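Local atomic coordinates of ATP-dependent Clp protease adapter protein CLPS1, chloroplastic (Arabidopsis thaliana, PDB entry 7D34), a protein that acts as a small adapter of the chloroplast Clp protease system, binding ClpC chaperones and probably selecting N-degron substrates for degradation. Residues 5-10 and 71-76. Sequence-based numbering, arbitrary orientation.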
ATOM      1  N   TYR A   5      -0.882   0.856 -13.846  1.00 32.85           N
ATOM      2  CA  TYR A   5      -1.780  -0.047 -13.150  1.00 30.76           C
ATOM      3  C   TYR A   5      -1.086  -0.513 -11.881  1.00 31.10           C
ATOM      4  O   TYR A   5       0.145  -0.545 -11.799  1.00 33.72           O
ATOM      5  CB  TYR A   5      -2.153  -1.263 -14.002  1.00 32.48           C
ATOM      6  CG  TYR A   5      -3.335  -1.009 -14.933  1.00 34.84           C
ATOM      7  CD1 TYR A   5      -4.566  -1.623 -14.721  1.00 36.96           C
ATOM      8  CD2 TYR A   5      -3.222  -0.144 -16.021  1.00 34.31           C
ATOM      9  CE1 TYR A   5      -5.649  -1.396 -15.579  1.00 34.22           C
ATOM     10  CE2 TYR A   5      -4.295   0.092 -16.866  1.00 36.29           C
ATOM     11  CZ  TYR A   5      -5.498  -0.529 -16.650  1.00 35.64           C
ATOM     12  OH  TYR A   5      -6.540  -0.259 -17.512  1.00 39.99           O
ATOM     13  N   ARG A   6      -1.892  -0.876 -10.890  1.00 31.27           N
ATOM     14  CA  ARG A   6      -1.394  -1.304  -9.590  1.00 32.44           C
ATOM     15  C   ARG A   6      -1.471  -2.821  -9.477  1.00 27.12           C
ATOM     16  O   ARG A   6      -2.492  -3.423  -9.831  1.00 27.11           O
ATOM     17  CB  ARG A   6      -2.211  -0.649  -8.476  1.00 31.91           C
ATOM     18  CG  ARG A   6      -1.652   0.633  -7.905  1.00 32.22           C
ATOM     19  CD  ARG A   6      -2.686   1.756  -7.856  1.00 38.63           C
ATOM     20  NE  ARG A   6      -3.614   1.670  -6.723  1.00 38.06           N
ATOM     21  CZ  ARG A   6      -4.383   2.677  -6.318  1.00 38.29           C
ATOM     22  NH1 ARG A   6      -5.199   2.529  -5.298  1.00 41.43           N
ATOM     23  NH2 ARG A   6      -4.304   3.854  -6.911  1.00 38.30           N
ATOM     24  N   VAL A   7      -0.367  -3.437  -9.045  1.00 26.95           N
ATOM     25  CA  VAL A   7      -0.349  -4.828  -8.604  1.00 26.95           C
ATOM     26  C   VAL A   7      -0.467  -4.815  -7.083  1.00 26.44           C
ATOM     27  O   VAL A   7       0.386  -4.247  -6.386  1.00 26.61           O
ATOM     28  CB  VAL A   7       0.919  -5.567  -9.068  1.00 30.46           C
ATOM     29  CG1 VAL A   7       0.851  -7.054  -8.704  1.00 29.74           C
ATOM     30  CG2 VAL A   7       1.138  -5.422 -10.583  1.00 31.48           C
ATOM     31  N   ILE A   8      -1.526  -5.431  -6.583  1.00 21.51           N
ATOM     32  CA  ILE A   8      -1.856  -5.444  -5.165  1.00 27.54           C
ATOM     33  C   ILE A   8      -1.569  -6.812  -4.564  1.00 28.11           C
ATOM     34  O   ILE A   8      -1.866  -7.853  -5.157  1.00 32.00           O
ATOM     35  CB  ILE A   8      -3.333  -5.054  -4.951  1.00 28.87           C
ATOM     36  CG1 ILE A   8      -3.645  -3.689  -5.577  1.00 26.27           C
ATOM     37  CG2 ILE A   8      -3.642  -5.037  -3.478  1.00 28.70           C
ATOM     38  CD1 ILE A   8      -3.011  -2.510  -4.898  1.00 27.62           C
ATOM     39  N   LEU A   9      -0.998  -6.792  -3.357  1.00 24.04           N
ATOM     40  CA  LEU A   9      -0.769  -7.969  -2.527  1.00 23.84           C
ATOM     41  C   LEU A   9      -1.744  -7.892  -1.358  1.00 26.38           C
ATOM     42  O   LEU A   9      -1.775  -6.890  -0.634  1.00 29.81           O
ATOM     43  CB  LEU A   9       0.683  -8.025  -2.042  1.00 24.22           C
ATOM     44  CG  LEU A   9       0.947  -9.138  -1.021  1.00 25.84           C
ATOM     45  CD1 LEU A   9       0.713 -10.530  -1.613  1.00 25.73           C
ATOM     46  CD2 LEU A   9       2.330  -9.023  -0.421  1.00 26.70           C
ATOM     47  N   HIS A  10      -2.577  -8.917  -1.213  1.00 28.60           N
ATOM     48  CA  HIS A  10      -3.513  -9.011  -0.103  1.00 25.31           C
ATOM     49  C   HIS A  10      -2.996  -9.957   0.978  1.00 26.81           C
ATOM     50  O   HIS A  10      -2.348 -10.968   0.693  1.00 24.55           O
ATOM     51  CB  HIS A  10      -4.869  -9.500  -0.609  1.00 24.74           C
ATOM     52  CG  HIS A  10      -5.523  -8.597  -1.611  1.00 28.62           C
ATOM     53  ND1 HIS A  10      -6.512  -7.702  -1.266  1.00 27.36           N
ATOM     54  CD2 HIS A  10      -5.342  -8.462  -2.948  1.00 29.23           C
ATOM     55  CE1 HIS A  10      -6.915  -7.057  -2.346  1.00 27.27           C
ATOM     56  NE2 HIS A  10      -6.214  -7.492  -3.379  1.00 30.94           N
ATOM     57  N   LEU A  71      -0.001 -16.649  -3.404  1.00 24.87           N
ATOM     58  CA  LEU A  71      -0.395 -15.397  -2.769  1.00 26.24           C
ATOM     59  C   LEU A  71      -1.720 -14.882  -3.336  1.00 28.90           C
ATOM     60  O   LEU A  71      -2.193 -15.333  -4.379  1.00 28.43           O
ATOM     61  CB  LEU A  71       0.683 -14.317  -2.932  1.00 22.88           C
ATOM     62  CG  LEU A  71       2.110 -14.767  -2.597  1.00 24.02           C
ATOM     63  CD1 LEU A  71       3.071 -13.581  -2.640  1.00 20.41           C
ATOM     64  CD2 LEU A  71       2.193 -15.512  -1.285  1.00 28.11           C
ATOM     65  N   LEU A  72      -2.357 -13.981  -2.585  1.00 27.00           N
ATOM     66  CA  LEU A  72      -3.586 -13.309  -3.007  1.00 24.99           C
ATOM     67  C   LEU A  72      -3.223 -11.961  -3.633  1.00 20.56           C
ATOM     68  O   LEU A  72      -2.586 -11.127  -2.972  1.00 21.14           O
ATOM     69  CB  LEU A  72      -4.543 -13.098  -1.837  1.00 25.32           C
ATOM     70  CG  LEU A  72      -5.077 -14.359  -1.166  1.00 24.84           C
ATOM     71  CD1 LEU A  72      -5.933 -14.006   0.016  1.00 26.27           C
ATOM     72  CD2 LEU A  72      -5.896 -15.148  -2.174  1.00 22.53           C
ATOM     73  N   SER A  73      -3.548 -11.783  -4.921  1.00 23.73           N
ATOM     74  CA  SER A  73      -3.165 -10.592  -5.671  1.00 29.16           C
ATOM     75  C   SER A  73      -4.292 -10.130  -6.592  1.00 26.05           C
ATOM     76  O   SER A  73      -5.075 -10.935  -7.102  1.00 27.32           O
ATOM     77  CB  SER A  73      -1.875 -10.885  -6.471  1.00 27.22           C
ATOM     78  OG  SER A  73      -1.487  -9.785  -7.272  1.00 30.90           O
ATOM     79  N   SER A  74      -4.379  -8.814  -6.767  1.00 27.70           N
ATOM     80  CA  SER A  74      -5.322  -8.188  -7.686  1.00 25.31           C
ATOM     81  C   SER A  74      -4.586  -7.149  -8.526  1.00 26.47           C
ATOM     82  O   SER A  74      -3.495  -6.698  -8.168  1.00 24.50           O
ATOM     83  CB  SER A  74      -6.500  -7.556  -6.919  1.00 25.56           C
ATOM     84  OG  SER A  74      -6.013  -6.696  -5.905  1.00 29.61           O
ATOM     85  N   VAL A  75      -5.195  -6.777  -9.649  1.00 26.41           N
ATOM     86  CA  VAL A  75      -4.716  -5.671 -10.468  1.00 27.11           C
ATOM     87  C   VAL A  75      -5.791  -4.593 -10.505  1.00 28.81           C
ATOM     88  O   VAL A  75      -6.982  -4.909 -10.606  1.00 32.59           O
ATOM     89  CB  VAL A  75      -4.369  -6.132 -11.896  1.00 29.28           C
ATOM     90  CG1 VAL A  75      -3.959  -4.918 -12.710  1.00 29.54           C
ATOM     91  CG2 VAL A  75      -3.291  -7.241 -11.891  1.00 27.78           C
ATOM     92  N   GLU A  76      -5.376  -3.327 -10.485  1.00 31.62           N
ATOM     93  CA  GLU A  76      -6.330  -2.233 -10.605  1.00 31.80           C
ATOM     94  C   GLU A  76      -5.670  -1.029 -11.256  1.00 30.41           C
ATOM     95  O   GLU A  76      -4.440  -0.899 -11.228  1.00 31.86           O
ATOM     96  CB  GLU A  76      -6.880  -1.828  -9.239  1.00 31.95           C
ATOM     97  CG  GLU A  76      -5.789  -1.353  -8.270  1.00 38.36           C
ATOM     98  CD  GLU A  76      -6.374  -1.005  -6.908  1.00 40.13           C
ATOM     99  OE1 GLU A  76      -6.943  -1.924  -6.273  1.00 40.42           O
ATOM    100  OE2 GLU A  76      -6.314   0.180  -6.477  1.00 41.02           O
TER
HETATM  101  O   HOH W   1      -1.449 -13.194  -0.095  1.00 23.34           O
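Strands 5-10 and 72-76 run antiparallel and show how side-chain hydroxyls of 72-76 supplement the backbone ladder between a central strand and its neighbour. R6 N gives a short, nearly straight bond to E76 O at 2.6 Å, close to the C=O axis, and E76 N returns one to R6 O. I8 N donates to S74 O at 2.8 Å. I8 O is gripped by two donors from opposite sides of its carbonyl plane, S74 N and the hydroxyl of S73, with S73 OG 2.9 Å from I8 O. H10 N donates almost straight to L72 O from above the carbonyl plane, and a water donates to H10 O while accepting from L72 N. On the R6, I8 and H10 face, S74 OG, turned between its own N and carbonyl carbon (chi1 52°), is hydrogen-bonded to H10 NE2 at 2.7 Å, and I8 CG2 lies over one face of the imidazole, which belongs to the pocket holding the bound phenylalanine. Further along, E76 OE2 lies over one face of the R6 guanidinium, 2.9 Å from R6 NH1, in a salt bridge. With R6 and E76 of the second subunit they form a four-group cluster: each charge has opposite partners from both chains, though like pairs also lie close; R6 NH2 reaches D78. An alanine at E76 in both copies removes the carboxylates, which would probably leave two close guanidinium groups uncompensated and weaken the subunit contact. Within the three-stranded ClpS sheet, 5-10 is central, bonded along its other edge to strand 48-54; V7 and V75 face helix 56-68, and L9 and L71 pack on helix 17-27.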